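PDB 6RMN: DNA mismatch repair protein MLH3 from Saccharomyces cerevisiae S288C, which takes part in DNA mismatch repair as a component of the MutLbeta heterodimer, helping correct insertion-deletion loops; this chain is its C-terminal domain. Local coordinates for residues 12-20 with 24-32; 77-85 with 132-140. All coordinates share one frame; numbering follows the deposited sequence.

Contact 1 (12-20 with 24-32); sequences SVLAKYEVI and DKKFILIRC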
ATOM      1  N   SER B  12      10.584   8.180 -12.762  1.00107.57           N
ATOM      2  CA  SER B  12       9.126   8.278 -12.932  1.00106.76           C
ATOM      3  C   SER B  12       8.331   7.049 -12.409  1.00104.81           C
ATOM      4  O   SER B  12       7.163   7.214 -12.039  1.00104.07           O
ATOM      5  CB  SER B  12       8.762   8.590 -14.384  1.00113.37           C
ATOM      6  OG  SER B  12       9.411   7.737 -15.313  1.00122.73           O
ATOM      7  N   VAL B  13       8.971   5.841 -12.351  1.00 96.88           N
ATOM      8  CA  VAL B  13       8.383   4.582 -11.855  1.00 93.36           C
ATOM      9  C   VAL B  13       7.843   4.766 -10.420  1.00 90.71           C
ATOM     10  O   VAL B  13       6.625   4.828 -10.260  1.00 90.63           O
ATOM     11  CB  VAL B  13       9.346   3.361 -12.014  1.00 97.12           C
ATOM     12  CG1 VAL B  13       8.931   2.174 -11.138  1.00 95.02           C
ATOM     13  CG2 VAL B  13       9.445   2.930 -13.474  1.00 99.27           C
ATOM     14  N   LEU B  14       8.741   4.942  -9.416  1.00 81.63           N
ATOM     15  CA  LEU B  14       8.426   5.148  -7.998  1.00 77.85           C
ATOM     16  C   LEU B  14       7.504   6.334  -7.733  1.00 80.81           C
ATOM     17  O   LEU B  14       6.745   6.298  -6.758  1.00 80.74           O
ATOM     18  CB  LEU B  14       9.710   5.334  -7.174  1.00 76.53           C
ATOM     19  CG  LEU B  14      10.055   4.287  -6.109  1.00 78.84           C
ATOM     20  CD1 LEU B  14      11.086   4.832  -5.153  1.00 78.02           C
ATOM     21  CD2 LEU B  14       8.838   3.851  -5.311  1.00 79.90           C
ATOM     22  N   ALA B  15       7.583   7.387  -8.573  1.00 76.63           N
ATOM     23  CA  ALA B  15       6.768   8.601  -8.468  1.00 77.07           C
ATOM     24  C   ALA B  15       5.270   8.311  -8.633  1.00 78.70           C
ATOM     25  O   ALA B  15       4.450   8.988  -8.009  1.00 79.22           O
ATOM     26  CB  ALA B  15       7.216   9.625  -9.500  1.00 80.30           C
ATOM     27  N   LYS B  16       4.926   7.286  -9.445  1.00 72.19           N
ATOM     28  CA  LYS B  16       3.555   6.831  -9.713  1.00 70.87           C
ATOM     29  C   LYS B  16       3.066   5.783  -8.678  1.00 67.99           C
ATOM     30  O   LYS B  16       2.095   5.089  -8.955  1.00 66.95           O
ATOM     31  CB  LYS B  16       3.496   6.198 -11.118  1.00 75.58           C
ATOM     32  CG  LYS B  16       3.682   7.150 -12.294  1.00 97.67           C
ATOM     33  CD  LYS B  16       4.082   6.360 -13.545  1.00110.42           C
ATOM     34  CE  LYS B  16       3.707   7.042 -14.841  1.00124.20           C
ATOM     35  NZ  LYS B  16       2.290   6.784 -15.222  1.00132.34           N
ATOM     36  N   TYR B  17       3.733   5.655  -7.507  1.00 61.02           N
ATOM     37  CA  TYR B  17       3.404   4.635  -6.511  1.00 58.12           C
ATOM     38  C   TYR B  17       2.819   5.133  -5.196  1.00 59.57           C
ATOM     39  O   TYR B  17       3.528   5.789  -4.417  1.00 60.99           O
ATOM     40  CB  TYR B  17       4.627   3.742  -6.209  1.00 58.24           C
ATOM     41  CG  TYR B  17       4.827   2.607  -7.192  1.00 60.20           C
ATOM     42  CD1 TYR B  17       5.448   2.822  -8.417  1.00 63.99           C
ATOM     43  CD2 TYR B  17       4.421   1.313  -6.886  1.00 59.41           C
ATOM     44  CE1 TYR B  17       5.619   1.789  -9.332  1.00 66.70           C
ATOM     45  CE2 TYR B  17       4.602   0.267  -7.784  1.00 60.65           C
ATOM     46  CZ  TYR B  17       5.193   0.511  -9.013  1.00 72.16           C
ATOM     47  OH  TYR B  17       5.354  -0.501  -9.930  1.00 76.24           O
ATOM     48  N   GLU B  18       1.554   4.704  -4.909  1.00 51.03           N
ATOM     49  CA  GLU B  18       0.790   4.949  -3.678  1.00 47.82           C
ATOM     50  C   GLU B  18       0.987   3.795  -2.659  1.00 44.01           C
ATOM     51  O   GLU B  18       0.989   2.624  -3.041  1.00 42.26           O
ATOM     52  CB  GLU B  18      -0.713   5.119  -4.002  1.00 50.08           C
ATOM     53  CG  GLU B  18      -1.526   5.701  -2.854  1.00 61.89           C
ATOM     54  CD  GLU B  18      -2.958   6.099  -3.153  1.00 85.57           C
ATOM     55  OE1 GLU B  18      -3.166   7.062  -3.926  1.00 91.51           O
ATOM     56  OE2 GLU B  18      -3.876   5.466  -2.582  1.00 75.53           O
ATOM     57  N   VAL B  19       1.118   4.133  -1.364  1.00 37.21           N
ATOM     58  CA  VAL B  19       1.295   3.161  -0.270  1.00 34.42           C
ATOM     59  C   VAL B  19      -0.022   2.467   0.099  1.00 35.98           C
ATOM     60  O   VAL B  19      -1.023   3.134   0.357  1.00 33.79           O
ATOM     61  CB  VAL B  19       1.936   3.800   1.011  1.00 37.53           C
ATOM     62  CG1 VAL B  19       2.030   2.793   2.161  1.00 35.96           C
ATOM     63  CG2 VAL B  19       3.308   4.398   0.725  1.00 37.56           C
ATOM     64  N   ILE B  20       0.028   1.138   0.245  1.00 32.37           N
ATOM     65  CA  ILE B  20      -1.086   0.347   0.737  1.00 31.60           C
ATOM     66  C   ILE B  20      -0.887   0.299   2.269  1.00 36.83           C
ATOM     67  O   ILE B  20      -1.548   1.061   2.973  1.00 37.72           O
ATOM     68  CB  ILE B  20      -1.216  -1.029   0.013  1.00 33.59           C
ATOM     69  CG1 ILE B  20      -1.410  -0.796  -1.518  1.00 34.19           C
ATOM     70  CG2 ILE B  20      -2.375  -1.871   0.617  1.00 32.06           C
ATOM     71  CD1 ILE B  20      -1.486  -1.987  -2.364  1.00 41.83           C
ATOM     72  N   ASP B  24       3.879  -7.729   7.482  1.00 40.43           N
ATOM     73  CA  ASP B  24       4.677  -8.628   8.334  1.00 41.44           C
ATOM     74  C   ASP B  24       5.749  -7.914   9.188  1.00 45.04           C
ATOM     75  O   ASP B  24       6.682  -8.564   9.666  1.00 45.71           O
ATOM     76  CB  ASP B  24       5.299  -9.743   7.452  1.00 44.01           C
ATOM     77  CG  ASP B  24       5.877 -10.936   8.184  1.00 59.41           C
ATOM     78  OD1 ASP B  24       5.147 -11.551   8.991  1.00 62.74           O
ATOM     79  OD2 ASP B  24       7.056 -11.263   7.941  1.00 65.76           O
ATOM     80  N   LYS B  25       5.575  -6.594   9.442  1.00 40.58           N
ATOM     81  CA  LYS B  25       6.498  -5.744  10.230  1.00 40.62           C
ATOM     82  C   LYS B  25       7.904  -5.681   9.585  1.00 42.85           C
ATOM     83  O   LYS B  25       8.901  -5.423  10.263  1.00 43.42           O
ATOM     84  CB  LYS B  25       6.584  -6.157  11.731  1.00 44.07           C
ATOM     85  CG  LYS B  25       5.314  -6.679  12.382  1.00 51.31           C
ATOM     86  CD  LYS B  25       4.352  -5.590  12.762  1.00 63.45           C
ATOM     87  CE  LYS B  25       3.103  -6.157  13.398  1.00 75.97           C
ATOM     88  NZ  LYS B  25       2.110  -6.596  12.387  1.00 87.81           N
ATOM     89  N   LYS B  26       7.974  -5.931   8.273  1.00 37.51           N
ATOM     90  CA  LYS B  26       9.232  -5.948   7.529  1.00 36.80           C
ATOM     91  C   LYS B  26       9.146  -5.150   6.232  1.00 39.18           C
ATOM     92  O   LYS B  26      10.159  -4.592   5.789  1.00 38.29           O
ATOM     93  CB  LYS B  26       9.627  -7.396   7.180  1.00 38.53           C
ATOM     94  CG  LYS B  26       9.983  -8.246   8.373  1.00 40.78           C
ATOM     95  CD  LYS B  26      10.158  -9.710   8.000  1.00 43.92           C
ATOM     96  CE  LYS B  26      10.501 -10.530   9.217  1.00 51.70           C
ATOM     97  NZ  LYS B  26       9.367 -10.594  10.185  1.00 60.70           N
ATOM     98  N   PHE B  27       7.958  -5.147   5.598  1.00 33.78           N
ATOM     99  CA  PHE B  27       7.789  -4.531   4.287  1.00 32.89           C
ATOM    100  C   PHE B  27       6.766  -3.453   4.201  1.00 35.36           C
ATOM    101  O   PHE B  27       5.856  -3.390   5.022  1.00 34.90           O
ATOM    102  CB  PHE B  27       7.460  -5.599   3.230  1.00 34.79           C
ATOM    103  CG  PHE B  27       8.367  -6.805   3.249  1.00 37.66           C
ATOM    104  CD1 PHE B  27       9.669  -6.726   2.763  1.00 40.50           C
ATOM    105  CD2 PHE B  27       7.914  -8.029   3.733  1.00 41.01           C
ATOM    106  CE1 PHE B  27      10.507  -7.840   2.790  1.00 42.69           C
ATOM    107  CE2 PHE B  27       8.752  -9.148   3.747  1.00 44.83           C
ATOM    108  CZ  PHE B  27      10.043  -9.046   3.274  1.00 42.94           C
ATOM    109  N   ILE B  28       6.897  -2.615   3.173  1.00 31.42           N
ATOM    110  CA  ILE B  28       5.909  -1.595   2.861  1.00 31.36           C
ATOM    111  C   ILE B  28       5.347  -1.973   1.497  1.00 35.32           C
ATOM    112  O   ILE B  28       6.093  -1.978   0.516  1.00 35.10           O
ATOM    113  CB  ILE B  28       6.448  -0.142   2.924  1.00 34.21           C
ATOM    114  CG1 ILE B  28       6.950   0.196   4.359  1.00 34.04           C
ATOM    115  CG2 ILE B  28       5.361   0.853   2.449  1.00 34.60           C
ATOM    116  CD1 ILE B  28       7.982   1.306   4.441  1.00 32.32           C
ATOM    117  N   LEU B  29       4.055  -2.369   1.452  1.00 31.80           N
ATOM    118  CA  LEU B  29       3.397  -2.730   0.200  1.00 31.08           C
ATOM    119  C   LEU B  29       2.960  -1.459  -0.522  1.00 35.21           C
ATOM    120  O   LEU B  29       2.286  -0.603   0.063  1.00 33.84           O
ATOM    121  CB  LEU B  29       2.207  -3.685   0.426  1.00 30.78           C
ATOM    122  CG  LEU B  29       1.407  -4.157  -0.825  1.00 34.33           C
ATOM    123  CD1 LEU B  29       2.252  -5.075  -1.741  1.00 33.92           C
ATOM    124  CD2 LEU B  29       0.108  -4.874  -0.402  1.00 34.91           C
ATOM    125  N   ILE B  30       3.397  -1.329  -1.785  1.00 32.92           N
ATOM    126  CA  ILE B  30       3.089  -0.184  -2.638  1.00 33.26           C
ATOM    127  C   ILE B  30       2.446  -0.634  -3.958  1.00 39.59           C
ATOM    128  O   ILE B  30       2.704  -1.742  -4.441  1.00 38.96           O
ATOM    129  CB  ILE B  30       4.316   0.765  -2.830  1.00 36.26           C
ATOM    130  CG1 ILE B  30       5.485   0.087  -3.603  1.00 37.32           C
ATOM    131  CG2 ILE B  30       4.795   1.352  -1.472  1.00 33.13           C
ATOM    132  CD1 ILE B  30       6.618   1.052  -4.155  1.00 38.93           C
ATOM    133  N   ARG B  31       1.566   0.211  -4.505  1.00 38.24           N
ATOM    134  CA  ARG B  31       0.886  -0.040  -5.780  1.00 39.98           C
ATOM    135  C   ARG B  31       1.145   1.091  -6.758  1.00 47.27           C
ATOM    136  O   ARG B  31       1.230   2.246  -6.339  1.00 46.91           O
ATOM    137  CB  ARG B  31      -0.636  -0.239  -5.602  1.00 40.05           C
ATOM    138  CG  ARG B  31      -1.385   0.929  -4.924  1.00 48.41           C
ATOM    139  CD  ARG B  31      -2.877   0.685  -4.852  1.00 55.80           C
ATOM    140  NE  ARG B  31      -3.580   1.766  -4.162  1.00 61.74           N
ATOM    141  CZ  ARG B  31      -4.875   2.034  -4.297  1.00 76.74           C
ATOM    142  NH1 ARG B  31      -5.629   1.313  -5.118  1.00 69.03           N
ATOM    143  NH2 ARG B  31      -5.424   3.037  -3.626  1.00 62.47           N
ATOM    144  N   CYS B  32       1.255   0.770  -8.059  1.00 46.66           N
ATOM    145  CA  CYS B  32       1.418   1.770  -9.119  1.00 85.87           C
ATOM    146  C   CYS B  32       0.083   2.506  -9.365  1.00116.95           C
ATOM    147  O   CYS B  32      -0.991   1.895  -9.371  1.00 73.04           O
ATOM    148  CB  CYS B  32       1.952   1.137 -10.400  1.00 87.36           C
ATOM    149  SG  CYS B  32       2.171   2.306 -11.770  1.00 93.95           S
TER
HETATM  150  O   HOH W   1      -3.283   3.012  -1.655  1.00 44.61           O
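Cys32 lies over one face of the Tyr17 ring: its CB sits 3.9 Å from the ring centroid and 21° off the normal, a CH-pi contact, while SG keeps an oblique sulfur-aromatic position. The backbone carbonyl of Val13 reaches the ring edge in plane. CD1 of Ile30 comes 3.5 Å from Tyr17 CD2, the two side chains crossing at about a right angle, and also touches CD2 of Leu14. Two more flat groups meet where Glu18 and Arg31 run side by side, carboxylate and guanidinium planes 80° apart: Arg31 NH2 meets Glu18 OE2 at 3.1 Å from above the carboxylate plane in a salt bridge. With CG wedged between the backbone N and carbonyl carbon (chi1 57°) and an extended chain, Arg31 lays its methylenes across Ile20. A water donates to Glu18 OE2 and Val19 O and accepts from Arg31 NE, 2.8 Å away. In the backbone, Glu18 and Arg31 form a hydrogen-bonded antiparallel pair, Arg31 N to Glu18 O being 2.9 Å and nearly straight; Ile20 N to Leu29 O, also 2.9 Å, continues the hairpin. Val19 and Ile30, the non-hydrogen-bonded pair, point to the opposite face, where helix 206-216 covers Val19. Arg31 NH1 also bonds to the backbone and an acidic side chain of another protein's chain. Replacing Arg31 by alanine would probably leave Glu18 OE2 without this ionic mate, strip the methylenes from Ile20 and cost the partner's acidic side chain its salt bridge. The bond to Glu18 and the water on NE probably help hold the guanidinium where NH1 meets the partner chain.

Contact 2 (77-85 with 132-140); sequences DLKDCCIEV and YNGDKDYLK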
ATOM      1  N   ASP B  77      42.539  18.783  15.879  1.00 70.18           N
ATOM      2  CA  ASP B  77      43.982  18.750  16.135  1.00 70.25           C
ATOM      3  C   ASP B  77      44.353  17.512  16.949  1.00 73.49           C
ATOM      4  O   ASP B  77      43.742  17.234  17.982  1.00 73.55           O
ATOM      5  CB  ASP B  77      44.449  20.027  16.856  1.00 74.41           C
ATOM      6  CG  ASP B  77      44.732  21.223  15.963  1.00 88.82           C
ATOM      7  OD1 ASP B  77      45.466  21.059  14.954  1.00 89.51           O
ATOM      8  OD2 ASP B  77      44.256  22.332  16.293  1.00 96.49           O
ATOM      9  N   LEU B  78      45.340  16.764  16.456  1.00 69.88           N
ATOM     10  CA  LEU B  78      45.835  15.519  17.028  1.00 70.28           C
ATOM     11  C   LEU B  78      47.288  15.666  17.505  1.00 77.41           C
ATOM     12  O   LEU B  78      48.122  16.261  16.809  1.00 76.73           O
ATOM     13  CB  LEU B  78      45.696  14.417  15.962  1.00 68.44           C
ATOM     14  CG  LEU B  78      46.090  12.981  16.297  1.00 73.36           C
ATOM     15  CD1 LEU B  78      45.207  12.382  17.392  1.00 74.16           C
ATOM     16  CD2 LEU B  78      45.978  12.130  15.066  1.00 74.10           C
ATOM     17  N   LYS B  79      47.575  15.123  18.699  1.00 77.27           N
ATOM     18  CA  LYS B  79      48.900  15.174  19.321  1.00 80.01           C
ATOM     19  C   LYS B  79      49.557  13.792  19.362  1.00 84.79           C
ATOM     20  O   LYS B  79      48.848  12.782  19.428  1.00 83.47           O
ATOM     21  CB  LYS B  79      48.799  15.759  20.749  1.00 85.47           C
ATOM     22  CG  LYS B  79      50.060  16.491  21.207  1.00106.80           C
ATOM     23  CD  LYS B  79      49.982  16.914  22.672  1.00122.25           C
ATOM     24  CE  LYS B  79      51.280  17.527  23.151  1.00133.58           C
ATOM     25  NZ  LYS B  79      51.185  18.000  24.559  1.00143.34           N
ATOM     26  N   ASP B  80      50.920  13.767  19.341  1.00 82.90           N
ATOM     27  CA  ASP B  80      51.785  12.578  19.437  1.00 83.65           C
ATOM     28  C   ASP B  80      51.326  11.418  18.540  1.00 82.66           C
ATOM     29  O   ASP B  80      51.053  10.307  19.016  1.00 82.53           O
ATOM     30  CB  ASP B  80      51.942  12.139  20.915  1.00 89.14           C
ATOM     31  CG  ASP B  80      53.142  11.244  21.199  1.00108.92           C
ATOM     32  OD1 ASP B  80      54.292  11.670  20.910  1.00109.73           O
ATOM     33  OD2 ASP B  80      52.936  10.128  21.730  1.00119.64           O
ATOM     34  N   CYS B  81      51.202  11.710  17.241  1.00 75.13           N
ATOM     35  CA  CYS B  81      50.795  10.748  16.227  1.00 73.07           C
ATOM     36  C   CYS B  81      51.799  10.808  15.085  1.00 78.06           C
ATOM     37  O   CYS B  81      51.690  11.642  14.180  1.00 76.25           O
ATOM     38  CB  CYS B  81      49.367  11.013  15.757  1.00 71.00           C
ATOM     39  SG  CYS B  81      48.678   9.714  14.695  1.00 73.27           S
ATOM     40  N   CYS B  82      52.834   9.963  15.190  1.00 77.18           N
ATOM     41  CA  CYS B  82      53.913   9.850  14.216  1.00 77.60           C
ATOM     42  C   CYS B  82      53.987   8.408  13.752  1.00 78.15           C
ATOM     43  O   CYS B  82      54.098   7.484  14.571  1.00 79.31           O
ATOM     44  CB  CYS B  82      55.237  10.329  14.802  1.00 80.89           C
ATOM     45  SG  CYS B  82      55.150  11.961  15.587  1.00 85.57           S
ATOM     46  N   ILE B  83      53.868   8.216  12.437  1.00 70.41           N
ATOM     47  CA  ILE B  83      53.855   6.899  11.815  1.00 69.00           C
ATOM     48  C   ILE B  83      55.114   6.670  10.983  1.00 72.26           C
ATOM     49  O   ILE B  83      55.475   7.509  10.156  1.00 70.55           O
ATOM     50  CB  ILE B  83      52.520   6.693  11.020  1.00 69.43           C
ATOM     51  CG1 ILE B  83      51.299   6.650  11.980  1.00 68.23           C
ATOM     52  CG2 ILE B  83      52.562   5.444  10.121  1.00 69.98           C
ATOM     53  CD1 ILE B  83      49.942   6.784  11.320  1.00 67.11           C
ATOM     54  N   GLU B  84      55.778   5.524  11.207  1.00 70.31           N
ATOM     55  CA  GLU B  84      56.969   5.128  10.455  1.00 71.14           C
ATOM     56  C   GLU B  84      56.514   4.634   9.084  1.00 72.25           C
ATOM     57  O   GLU B  84      55.580   3.829   8.993  1.00 70.78           O
ATOM     58  CB  GLU B  84      57.747   4.030  11.199  1.00 75.30           C
ATOM     59  CG  GLU B  84      58.770   4.557  12.194  1.00 87.67           C
ATOM     60  CD  GLU B  84      59.381   3.513  13.111  1.00110.62           C
ATOM     61  OE1 GLU B  84      59.813   2.450  12.607  1.00112.61           O
ATOM     62  OE2 GLU B  84      59.440   3.761  14.337  1.00101.78           O
ATOM     63  N   VAL B  85      57.141   5.158   8.022  1.00 67.85           N
ATOM     64  CA  VAL B  85      56.827   4.826   6.626  1.00 66.63           C
ATOM     65  C   VAL B  85      58.088   4.543   5.791  1.00 73.45           C
ATOM     66  O   VAL B  85      59.152   5.096   6.082  1.00 73.06           O
ATOM     67  CB  VAL B  85      55.926   5.904   5.945  1.00 67.05           C
ATOM     68  CG1 VAL B  85      54.491   5.859   6.471  1.00 65.02           C
ATOM     69  CG2 VAL B  85      56.512   7.311   6.065  1.00 65.86           C
ATOM     70  N   TYR B 132      39.761   5.545  14.502  1.00 45.85           N
ATOM     71  CA  TYR B 132      41.181   5.272  14.730  1.00 46.47           C
ATOM     72  C   TYR B 132      41.460   4.875  16.185  1.00 53.22           C
ATOM     73  O   TYR B 132      42.255   3.959  16.420  1.00 54.67           O
ATOM     74  CB  TYR B 132      42.035   6.460  14.222  1.00 46.11           C
ATOM     75  CG  TYR B 132      43.209   6.912  15.060  1.00 48.31           C
ATOM     76  CD1 TYR B 132      44.393   6.182  15.084  1.00 51.45           C
ATOM     77  CD2 TYR B 132      43.201   8.152  15.691  1.00 49.42           C
ATOM     78  CE1 TYR B 132      45.504   6.626  15.799  1.00 53.54           C
ATOM     79  CE2 TYR B 132      44.306   8.606  16.413  1.00 52.05           C
ATOM     80  CZ  TYR B 132      45.451   7.830  16.480  1.00 62.06           C
ATOM     81  OH  TYR B 132      46.542   8.258  17.204  1.00 70.54           O
ATOM     82  N   ASN B 133      40.795   5.549  17.144  1.00 49.51           N
ATOM     83  CA  ASN B 133      40.876   5.309  18.589  1.00 50.97           C
ATOM     84  C   ASN B 133      42.314   5.026  19.128  1.00 56.57           C
ATOM     85  O   ASN B 133      42.526   4.131  19.959  1.00 58.60           O
ATOM     86  CB  ASN B 133      39.895   4.199  18.981  1.00 49.25           C
ATOM     87  CG  ASN B 133      39.614   4.104  20.461  1.00 59.52           C
ATOM     88  OD1 ASN B 133      39.759   5.074  21.208  1.00 55.13           O
ATOM     89  ND2 ASN B 133      39.231   2.918  20.918  1.00 45.69           N
ATOM     90  N   GLY B 134      43.282   5.800  18.650  1.00 52.37           N
ATOM     91  CA  GLY B 134      44.679   5.655  19.068  1.00 54.33           C
ATOM     92  C   GLY B 134      45.488   4.559  18.391  1.00 58.84           C
ATOM     93  O   GLY B 134      46.700   4.474  18.614  1.00 60.18           O
ATOM     94  N   ASP B 135      44.839   3.721  17.540  1.00 54.38           N
ATOM     95  CA  ASP B 135      45.491   2.625  16.818  1.00 54.87           C
ATOM     96  C   ASP B 135      46.241   3.142  15.573  1.00 59.26           C
ATOM     97  O   ASP B 135      45.633   3.341  14.516  1.00 57.05           O
ATOM     98  CB  ASP B 135      44.477   1.506  16.474  1.00 55.49           C
ATOM     99  CG  ASP B 135      45.036   0.223  15.863  1.00 65.31           C
ATOM    100  OD1 ASP B 135      46.252   0.185  15.539  1.00 68.81           O
ATOM    101  OD2 ASP B 135      44.262  -0.731  15.687  1.00 67.21           O
ATOM    102  N   LYS B 136      47.572   3.336  15.715  1.00 58.59           N
ATOM    103  CA  LYS B 136      48.469   3.833  14.661  1.00 58.08           C
ATOM    104  C   LYS B 136      48.573   2.909  13.445  1.00 62.84           C
ATOM    105  O   LYS B 136      48.682   3.400  12.322  1.00 61.48           O
ATOM    106  CB  LYS B 136      49.857   4.149  15.222  1.00 62.01           C
ATOM    107  CG  LYS B 136      49.924   5.479  15.952  1.00 73.53           C
ATOM    108  CD  LYS B 136      51.240   5.647  16.690  1.00 81.91           C
ATOM    109  CE  LYS B 136      51.153   6.762  17.697  1.00 97.75           C
ATOM    110  NZ  LYS B 136      52.469   7.034  18.335  1.00116.53           N
ATOM    111  N   ASP B 137      48.530   1.579  13.668  1.00 61.49           N
ATOM    112  CA  ASP B 137      48.577   0.545  12.623  1.00 61.71           C
ATOM    113  C   ASP B 137      47.322   0.615  11.736  1.00 62.48           C
ATOM    114  O   ASP B 137      47.403   0.385  10.526  1.00 62.90           O
ATOM    115  CB  ASP B 137      48.693  -0.860  13.248  1.00 66.41           C
ATOM    116  CG  ASP B 137      49.574  -0.949  14.481  1.00 80.59           C
ATOM    117  OD1 ASP B 137      50.780  -0.606  14.376  1.00 81.56           O
ATOM    118  OD2 ASP B 137      49.057  -1.364  15.555  1.00 86.89           O
ATOM    119  N   TYR B 138      46.164   0.929  12.352  1.00 55.09           N
ATOM    120  CA  TYR B 138      44.890   1.070  11.666  1.00 51.30           C
ATOM    121  C   TYR B 138      44.912   2.301  10.742  1.00 52.35           C
ATOM    122  O   TYR B 138      44.500   2.205   9.584  1.00 50.98           O
ATOM    123  CB  TYR B 138      43.718   1.163  12.677  1.00 50.33           C
ATOM    124  CG  TYR B 138      42.416   1.545  12.006  1.00 47.73           C
ATOM    125  CD1 TYR B 138      41.678   0.605  11.290  1.00 49.01           C
ATOM    126  CD2 TYR B 138      41.971   2.867  12.000  1.00 46.05           C
ATOM    127  CE1 TYR B 138      40.519   0.966  10.603  1.00 46.12           C
ATOM    128  CE2 TYR B 138      40.823   3.243  11.295  1.00 44.72           C
ATOM    129  CZ  TYR B 138      40.097   2.284  10.609  1.00 48.43           C
ATOM    130  OH  TYR B 138      38.991   2.629   9.886  1.00 49.20           O
ATOM    131  N   LEU B 139      45.339   3.459  11.287  1.00 47.59           N
ATOM    132  CA  LEU B 139      45.378   4.742  10.597  1.00 45.70           C
ATOM    133  C   LEU B 139      46.285   4.693   9.369  1.00 49.69           C
ATOM    134  O   LEU B 139      45.874   5.159   8.309  1.00 47.47           O
ATOM    135  CB  LEU B 139      45.790   5.864  11.574  1.00 45.65           C
ATOM    136  CG  LEU B 139      45.751   7.308  11.058  1.00 47.90           C
ATOM    137  CD1 LEU B 139      44.365   7.689  10.556  1.00 46.53           C
ATOM    138  CD2 LEU B 139      46.183   8.262  12.133  1.00 47.87           C
ATOM    139  N   LYS B 140      47.484   4.081   9.501  1.00 48.09           N
ATOM    140  CA  LYS B 140      48.431   3.909   8.395  1.00 48.68           C
ATOM    141  C   LYS B 140      47.756   3.118   7.259  1.00 54.64           C
ATOM    142  O   LYS B 140      47.766   3.577   6.111  1.00 53.88           O
ATOM    143  CB  LYS B 140      49.714   3.200   8.864  1.00 52.19           C
ATOM    144  CG  LYS B 140      50.773   3.089   7.768  1.00 55.22           C
ATOM    145  CD  LYS B 140      52.008   2.345   8.218  1.00 58.36           C
ATOM    146  CE  LYS B 140      53.060   2.329   7.137  1.00 68.01           C
ATOM    147  NZ  LYS B 140      54.316   1.669   7.587  1.00 77.50           N
TER
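Strand 82-85, paired antiparallel with strand 117-124, packs against the start of helix 136-151; the axes of the short segments 82-85 and 136-140 come within 9.2 Å, with 61° between their directions. Ile83 points toward the helix: its CD1 approaches Lys136 O at 3.7 Å, and its CG2 lies equally close to Lys140 CD. Lys140 has CG anti to the backbone N (chi1 -176°) and an extended chain, which runs past Ile83 to where NZ donates a hydrogen bond to Glu84 O, 2.9 Å away in the carbonyl plane. Its CE touches Val85 CG1. The extended Lys136 chain runs along Cys82 O and puts NZ 3.6 Å from Asp80 O. Farther along, Cys81 SG stands 3.6 Å from Tyr132 OH, oblique to the ring, and 3.9 Å from Leu139 CD2. The Tyr132 ring is sandwiched between Gly134 N, over one face, and Leu139 CD2, toward the rim of the other; Leu78 CD1 meets its edge at 4.0 Å. Asp135 N-caps the helix through weak OD1 bonds to Asp137 N and Tyr138 N. With Ile121 touching Ile83 and Leu128 touching Leu139, this is a helix packed on one face of an antiparallel sheet, an alpha+beta arrangement.

Contacts 1 and 2 lie on opposite sides of the chain's centre, with 47 Å between their centres and about 30 Å between nearest atoms. They follow one another in series: the hairpin of 12-20 with 24-32 is complete before 77-85 begins. No sheet is shared. Contact 1 belongs to the antiparallel sheet of strands 18-23, 27-31, 43-47 and 232-234, whereas contact 2 lies on the sheet centred on strand 117-124. Helix 48-69 comes between them in sequence, and carries His49 and Glu53 of the zinc sites. Another protein's chain reaches contact 1, but none in the assembly touches the segments of contact 2, so of these two contacts only contact 1 takes part in the interface with the partner chain.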